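Local coordinates for iron-regulated ABC transporter siderophore-binding protein SirA (Staphylococcus aureus subsp. aureus, PDB 3MWG) that probably binds iron-loaded siderophore outside the cell membrane and delivers it to an ABC transporter for uptake, at residues 25-30 / 47-52; 192-197 / 229-234. All coordinates share one frame; numbering follows the deposited sequence.

SirA has the two-lobed build of siderophore-binding proteins, and each contact belongs to a different lobe. Contact 1 comes first along the chain and joins strands 25-26 and 47-51, neighbours in the six-stranded sheet of the N-terminal lobe. Contact 2 follows in the C-terminal lobe, where the turn after strand 187-190 packs on helix 230-234, outside the five-stranded sheet. The long helix 111-136 comes between them in sequence and connects the lobes. The centres of contact 1 and contact 2 are 39 Å apart, on opposite sides of the chain's centre; the nearest atoms of contact 1 and contact 2 are about 23 Å apart. The siderophore probably binds in the cleft between the lobes, as in relatives, and each contact belongs to the framework of one lobe.

Contact 1. Residues 25-30 / 47-52; sequences GAVESW and KIVGQE
Gly-25 and Lys-47 pair in a parallel beta ladder in the N-terminal lobe of this periplasmic-binding-protein fold. With no side chain, Gly-25 brings its CA within 3.1 Å of Lys-47 O in a CA-H...O contact, and Val-49 CG1 can lie beside that CA. Ala-26 uses both of its backbone polar atoms on strand 47-51: its N donates to Lys-47 O, and its O accepts from Val-49 N at 2.9 Å. Its small methyl suits a place against Thr-13 of helix 10-18. Val-27 then packs with both branches, CG1 meeting Val-49 CG2 at 4.2 Å and CG2 lying 3.9 Å from Glu-52 OE1.

Glu-28 N donates to Gly-50 O, 2.9 Å away. Gly-50 adopts a positive phi (111°) as the chain resumes pairing after Val-49; at its backbone angles a CB would press on the carbonyl O of Val-49, so glycine suits the place. The CB of Glu-28 rests on Ile-48 CG2, while its carbonyl O is gripped by Gln-10 and by a water that also accepts from Glu-52 N.

Trp-30 ends the segment, its ring turned 65° from the Glu-52 carboxylate, whose OE2 lies at the ring edge near CZ2. The Glu-52 chain, with CG pointing opposite the backbone N and extended beyond, reaches that edge; Gln-10 binds its OE1 and Arg-74 forms a salt bridge with OE2. A second water, in the plane of the indole, accepts from Trp-30 NE1 at 2.9 Å and donates to Glu-52 OE2 at 2.6 Å.

Contact 2. Residues 192-197 / 229-234; sequences SKESIP and SKEWKN
Ser-229 OG, which touches Ile-196 CD1 at 3.4 Å, is held by two backbone groups of its own chain. It accepts from Trp-232 N at 3.3 Å, the capping bond of an N-cap residue, and also bonds to Trp-226 O in the preceding helix 216-228. Serine suits the spot because its short hydroxyl can serve the first turn of helix 230-234 and the end of helix 216-228 together. With chi1 at 69°, OG sits between the backbone N and the carbonyl carbon, where it can turn back to that first turn.

Across from it runs the 3-10 turn beginning at Lys-193. Ile-196 is its main apolar contact residue, and it is buried: CB and CG2 both lie 3.7 Å from Glu-231 CB, and CG2 is equally close to Trp-232 N. The Ile-196 and Glu-231 side chains cross at about a right angle, and Trp-226 and Leu-235 add further apolar cover to the isoleucine. Lys-193 spends its methylenes on the contact, CD meeting Ser-229 CB at 3.9 Å, while its charge engages Trp-226 in a cation-pi interaction.

With chi1 at -63°, Glu-231 CG lies beside its backbone N, 3.5 Å from Lys-193 O; the bend at chi2 (85°) then turns the carboxylate toward Glu-194. The two acids, Glu-194 and Glu-231, approach to 4.5 Å between their OE2 atoms, bridged by a water that donates to Glu-231 OE2 and weakly to Glu-194 OE1; Lys-230 NZ adds a weak salt bridge to Glu-231 OE2. The interface therefore joins by apolar packing, and water, the lysine and the nearby helix N-terminus probably ease the repulsion at its rim.

Contact 1. Residues 25-30 / 47-52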
loop_
_atom_site.group_PDB
_atom_site.type_symbol
_atom_site.label_atom_id
_atom_site.label_comp_id
_atom_site.label_asym_id
_atom_site.label_seq_id
_atom_site.Cartn_x
_atom_site.Cartn_y
_atom_site.Cartn_z
ATOM N N GLY A 25 -7.062 18.368 9.043
ATOM C CA GLY A 25 -7.143 18.408 7.581
ATOM C C GLY A 25 -6.477 17.171 7.005
ATOM O O GLY A 25 -5.507 16.676 7.575
ATOM N N ALA A 26 -7.017 16.640 5.908
ATOM C CA ALA A 26 -6.413 15.477 5.267
ATOM C C ALA A 26 -6.694 15.592 3.784
ATOM O O ALA A 26 -7.604 16.331 3.393
ATOM C CB ALA A 26 -7.000 14.186 5.817
ATOM N N VAL A 27 -5.910 14.898 2.962
ATOM C CA VAL A 27 -6.205 14.823 1.534
ATOM C C VAL A 27 -7.341 13.849 1.266
ATOM O O VAL A 27 -7.567 12.914 2.027
ATOM C CB VAL A 27 -4.960 14.494 0.668
ATOM C CG1 VAL A 27 -4.033 15.738 0.577
ATOM C CG2 VAL A 27 -4.199 13.209 1.195
ATOM N N GLU A 28 -8.077 14.119 0.191
ATOM C CA GLU A 28 -9.160 13.269 -0.288
ATOM C C GLU A 28 -8.652 11.847 -0.554
ATOM O O GLU A 28 -7.540 11.645 -1.077
ATOM C CB GLU A 28 -9.709 13.863 -1.596
ATOM C CG GLU A 28 -10.928 13.179 -2.161
ATOM C CD GLU A 28 -11.429 13.853 -3.435
ATOM O OE1 GLU A 28 -12.580 14.314 -3.417
ATOM O OE2 GLU A 28 -10.681 13.933 -4.443
ATOM N N SER A 29 -9.489 10.867 -0.200
ATOM C CA SER A 29 -9.234 9.455 -0.512
ATOM C C SER A 29 -9.235 9.212 -2.021
ATOM O O SER A 29 -9.889 9.937 -2.776
ATOM C CB SER A 29 -10.274 8.584 0.166
ATOM O OG SER A 29 -11.595 8.931 -0.254
ATOM N N TRP A 30 -8.492 8.205 -2.468
ATOM C CA TRP A 30 -8.402 7.924 -3.907
ATOM C C TRP A 30 -9.705 7.405 -4.504
ATOM O O TRP A 30 -9.962 7.635 -5.692
ATOM C CB TRP A 30 -7.303 6.900 -4.188
ATOM C CG TRP A 30 -5.923 7.449 -4.054
ATOM C CD1 TRP A 30 -5.014 7.135 -3.083
ATOM C CD2 TRP A 30 -5.293 8.427 -4.895
ATOM N NE1 TRP A 30 -3.847 7.846 -3.281
ATOM C CE2 TRP A 30 -3.990 8.641 -4.385
ATOM C CE3 TRP A 30 -5.689 9.121 -6.049
ATOM C CZ2 TRP A 30 -3.072 9.525 -4.993
ATOM C CZ3 TRP A 30 -4.788 10.002 -6.639
ATOM C CH2 TRP A 30 -3.498 10.203 -6.100
ATOM N N LYS A 47 -11.271 18.348 7.791
ATOM C CA LYS A 47 -11.459 19.105 6.550
ATOM C C LYS A 47 -10.658 18.480 5.419
ATOM O O LYS A 47 -9.472 18.254 5.577
ATOM C CB LYS A 47 -11.009 20.552 6.752
ATOM C CG LYS A 47 -11.060 21.423 5.515
ATOM C CD LYS A 47 -12.497 21.841 5.170
ATOM C CE LYS A 47 -12.510 22.797 3.956
ATOM N NZ LYS A 47 -13.828 22.792 3.216
ATOM N N ILE A 48 -11.299 18.190 4.287
ATOM C CA ILE A 48 -10.587 17.705 3.100
ATOM C C ILE A 48 -9.871 18.899 2.482
ATOM O O ILE A 48 -10.500 19.882 2.109
ATOM C CB ILE A 48 -11.547 17.034 2.079
ATOM C CG1 ILE A 48 -12.159 15.750 2.660
ATOM C CG2 ILE A 48 -10.831 16.713 0.746
ATOM C CD1 ILE A 48 -11.115 14.666 3.058
ATOM N N VAL A 49 -8.551 18.839 2.415
ATOM C CA VAL A 49 -7.772 19.965 1.885
ATOM C C VAL A 49 -7.405 19.789 0.421
ATOM O O VAL A 49 -6.443 20.386 -0.052
ATOM C CB VAL A 49 -6.476 20.244 2.716
ATOM C CG1 VAL A 49 -6.818 20.656 4.147
ATOM C CG2 VAL A 49 -5.550 19.034 2.705
ATOM N N GLY A 50 -8.154 18.977 -0.313
ATOM C CA GLY A 50 -7.868 18.823 -1.731
ATOM C C GLY A 50 -7.314 17.436 -2.033
ATOM O O GLY A 50 -7.318 16.557 -1.190
ATOM N N GLN A 51 -6.825 17.265 -3.249
ATOM C CA GLN A 51 -6.399 15.984 -3.762
ATOM C C GLN A 51 -4.914 15.809 -3.498
ATOM O O GLN A 51 -4.156 16.766 -3.527
ATOM C CB GLN A 51 -6.696 15.931 -5.256
ATOM C CG GLN A 51 -8.180 16.267 -5.529
ATOM C CD GLN A 51 -8.683 15.786 -6.871
ATOM O OE1 GLN A 51 -9.607 14.969 -6.941
ATOM N NE2 GLN A 51 -8.093 16.303 -7.954
ATOM N N GLU A 52 -4.503 14.572 -3.246
ATOM C CA GLU A 52 -3.104 14.284 -2.927
ATOM C C GLU A 52 -2.061 14.808 -3.943
ATOM O O GLU A 52 -0.982 15.261 -3.524
ATOM C CB GLU A 52 -2.939 12.791 -2.653
ATOM C CG GLU A 52 -1.567 12.412 -2.175
ATOM C CD GLU A 52 -1.497 10.976 -1.741
ATOM O OE1 GLU A 52 -2.359 10.579 -0.951
ATOM O OE2 GLU A 52 -0.591 10.255 -2.187
HETATM O O HOH W 1 -6.461 12.410 -3.402
HETATM O O HOH W 2 -1.145 7.706 -2.329
#

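Contact 2. Residues 192-197 / 229-234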
loop_
_atom_site.group_PDB
_atom_site.type_symbol
_atom_site.label_atom_id
_atom_site.label_comp_id
_atom_site.label_asym_id
_atom_site.label_seq_id
_atom_site.Cartn_x
_atom_site.Cartn_y
_atom_site.Cartn_z
ATOM N N SER A 192 3.658 -5.331 -23.326
ATOM C CA SER A 192 3.849 -6.518 -24.147
ATOM C C SER A 192 3.711 -7.784 -23.314
ATOM O O SER A 192 4.254 -7.878 -22.203
ATOM C CB SER A 192 5.231 -6.489 -24.819
ATOM O OG SER A 192 5.605 -7.771 -25.300
ATOM N N LYS A 193 3.007 -8.764 -23.878
ATOM C CA LYS A 193 2.853 -10.054 -23.238
ATOM C C LYS A 193 4.175 -10.832 -23.204
ATOM O O LYS A 193 4.315 -11.784 -22.441
ATOM C CB LYS A 193 1.698 -10.845 -23.866
ATOM C CG LYS A 193 0.373 -10.086 -23.778
ATOM C CD LYS A 193 -0.777 -10.868 -24.395
ATOM C CE LYS A 193 -1.942 -9.932 -24.698
ATOM N NZ LYS A 193 -3.246 -10.654 -24.699
ATOM N N GLU A 194 5.151 -10.383 -23.993
ATOM C CA GLU A 194 6.523 -10.926 -23.945
ATOM C C GLU A 194 7.194 -10.656 -22.607
ATOM O O GLU A 194 8.165 -11.317 -22.256
ATOM C CB GLU A 194 7.400 -10.304 -25.046
ATOM C CG GLU A 194 6.938 -10.601 -26.478
ATOM C CD GLU A 194 7.021 -12.063 -26.827
ATOM O OE1 GLU A 194 7.720 -12.812 -26.113
ATOM O OE2 GLU A 194 6.401 -12.471 -27.826
ATOM N N SER A 195 6.701 -9.643 -21.893
ATOM C CA SER A 195 7.217 -9.343 -20.576
ATOM C C SER A 195 6.516 -10.124 -19.460
ATOM O O SER A 195 6.923 -10.032 -18.304
ATOM C CB SER A 195 7.171 -7.843 -20.316
ATOM O OG SER A 195 8.256 -7.199 -20.963
ATOM N N ILE A 196 5.500 -10.911 -19.800
ATOM C CA ILE A 196 4.755 -11.687 -18.779
ATOM C C ILE A 196 5.613 -12.563 -17.836
ATOM O O ILE A 196 5.281 -12.653 -16.648
ATOM C CB ILE A 196 3.557 -12.483 -19.359
ATOM C CG1 ILE A 196 2.383 -11.550 -19.597
ATOM C CG2 ILE A 196 3.084 -13.579 -18.382
ATOM C CD1 ILE A 196 1.214 -12.177 -20.306
ATOM N N PRO A 197 6.708 -13.206 -18.347
ATOM C CA PRO A 197 7.580 -13.983 -17.424
ATOM C C PRO A 197 8.175 -13.172 -16.244
ATOM O O PRO A 197 8.584 -13.770 -15.227
ATOM C CB PRO A 197 8.712 -14.509 -18.345
ATOM C CG PRO A 197 8.039 -14.641 -19.724
ATOM C CD PRO A 197 7.034 -13.464 -19.768
ATOM N N SER A 229 -3.549 -15.544 -22.420
ATOM C CA SER A 229 -2.309 -15.666 -23.184
ATOM C C SER A 229 -1.531 -16.917 -22.773
ATOM O O SER A 229 -1.668 -17.417 -21.649
ATOM C CB SER A 229 -1.446 -14.419 -22.984
ATOM O OG SER A 229 -0.943 -14.379 -21.641
ATOM N N LYS A 230 -0.717 -17.423 -23.691
ATOM C CA LYS A 230 0.055 -18.619 -23.432
ATOM C C LYS A 230 1.164 -18.366 -22.403
ATOM O O LYS A 230 1.535 -19.281 -21.664
ATOM C CB LYS A 230 0.601 -19.242 -24.739
ATOM C CG LYS A 230 1.627 -18.394 -25.499
ATOM C CD LYS A 230 2.157 -19.144 -26.731
ATOM C CE LYS A 230 3.483 -18.579 -27.208
ATOM N NZ LYS A 230 3.371 -17.127 -27.570
ATOM N N GLU A 231 1.679 -17.130 -22.354
ATOM C CA GLU A 231 2.711 -16.764 -21.374
ATOM C C GLU A 231 2.130 -16.832 -19.966
ATOM O O GLU A 231 2.724 -17.435 -19.077
ATOM C CB GLU A 231 3.253 -15.369 -21.646
ATOM C CG GLU A 231 3.960 -15.222 -22.993
ATOM C CD GLU A 231 3.007 -14.922 -24.151
ATOM O OE1 GLU A 231 1.770 -14.904 -23.976
ATOM O OE2 GLU A 231 3.506 -14.708 -25.257
ATOM N N TRP A 232 0.957 -16.243 -19.771
ATOM C CA TRP A 232 0.276 -16.319 -18.468
ATOM C C TRP A 232 0.066 -17.782 -18.074
ATOM O O TRP A 232 0.326 -18.173 -16.938
ATOM C CB TRP A 232 -1.063 -15.577 -18.503
ATOM C CG TRP A 232 -1.917 -15.765 -17.261
ATOM C CD1 TRP A 232 -2.871 -16.717 -17.064
ATOM C CD2 TRP A 232 -1.906 -14.956 -16.066
ATOM N NE1 TRP A 232 -3.455 -16.552 -15.829
ATOM C CE2 TRP A 232 -2.876 -15.489 -15.194
ATOM C CE3 TRP A 232 -1.159 -13.854 -15.648
ATOM C CZ2 TRP A 232 -3.128 -14.953 -13.926
ATOM C CZ3 TRP A 232 -1.406 -13.317 -14.376
ATOM C CH2 TRP A 232 -2.384 -13.872 -13.536
ATOM N N LYS A 233 -0.351 -18.594 -19.052
ATOM C CA LYS A 233 -0.636 -20.001 -18.803
ATOM C C LYS A 233 0.650 -20.787 -18.522
ATOM O O LYS A 233 0.588 -21.848 -17.926
ATOM C CB LYS A 233 -1.457 -20.624 -19.954
ATOM C CG LYS A 233 -2.880 -20.039 -20.116
ATOM C CD LYS A 233 -3.678 -20.840 -21.162
ATOM C CE LYS A 233 -5.022 -20.219 -21.486
ATOM N NZ LYS A 233 -5.724 -19.761 -20.254
ATOM N N ASN A 234 1.811 -20.260 -18.917
ATOM C CA ASN A 234 3.098 -20.925 -18.586
ATOM C C ASN A 234 3.737 -20.473 -17.245
ATOM O O ASN A 234 4.798 -20.996 -16.814
ATOM C CB ASN A 234 4.093 -20.759 -19.737
ATOM C CG ASN A 234 5.241 -21.752 -19.671
ATOM O OD1 ASN A 234 6.406 -21.370 -19.736
ATOM N ND2 ASN A 234 4.923 -23.030 -19.517
HETATM O O HOH W 3 5.882 -15.512 -25.516
#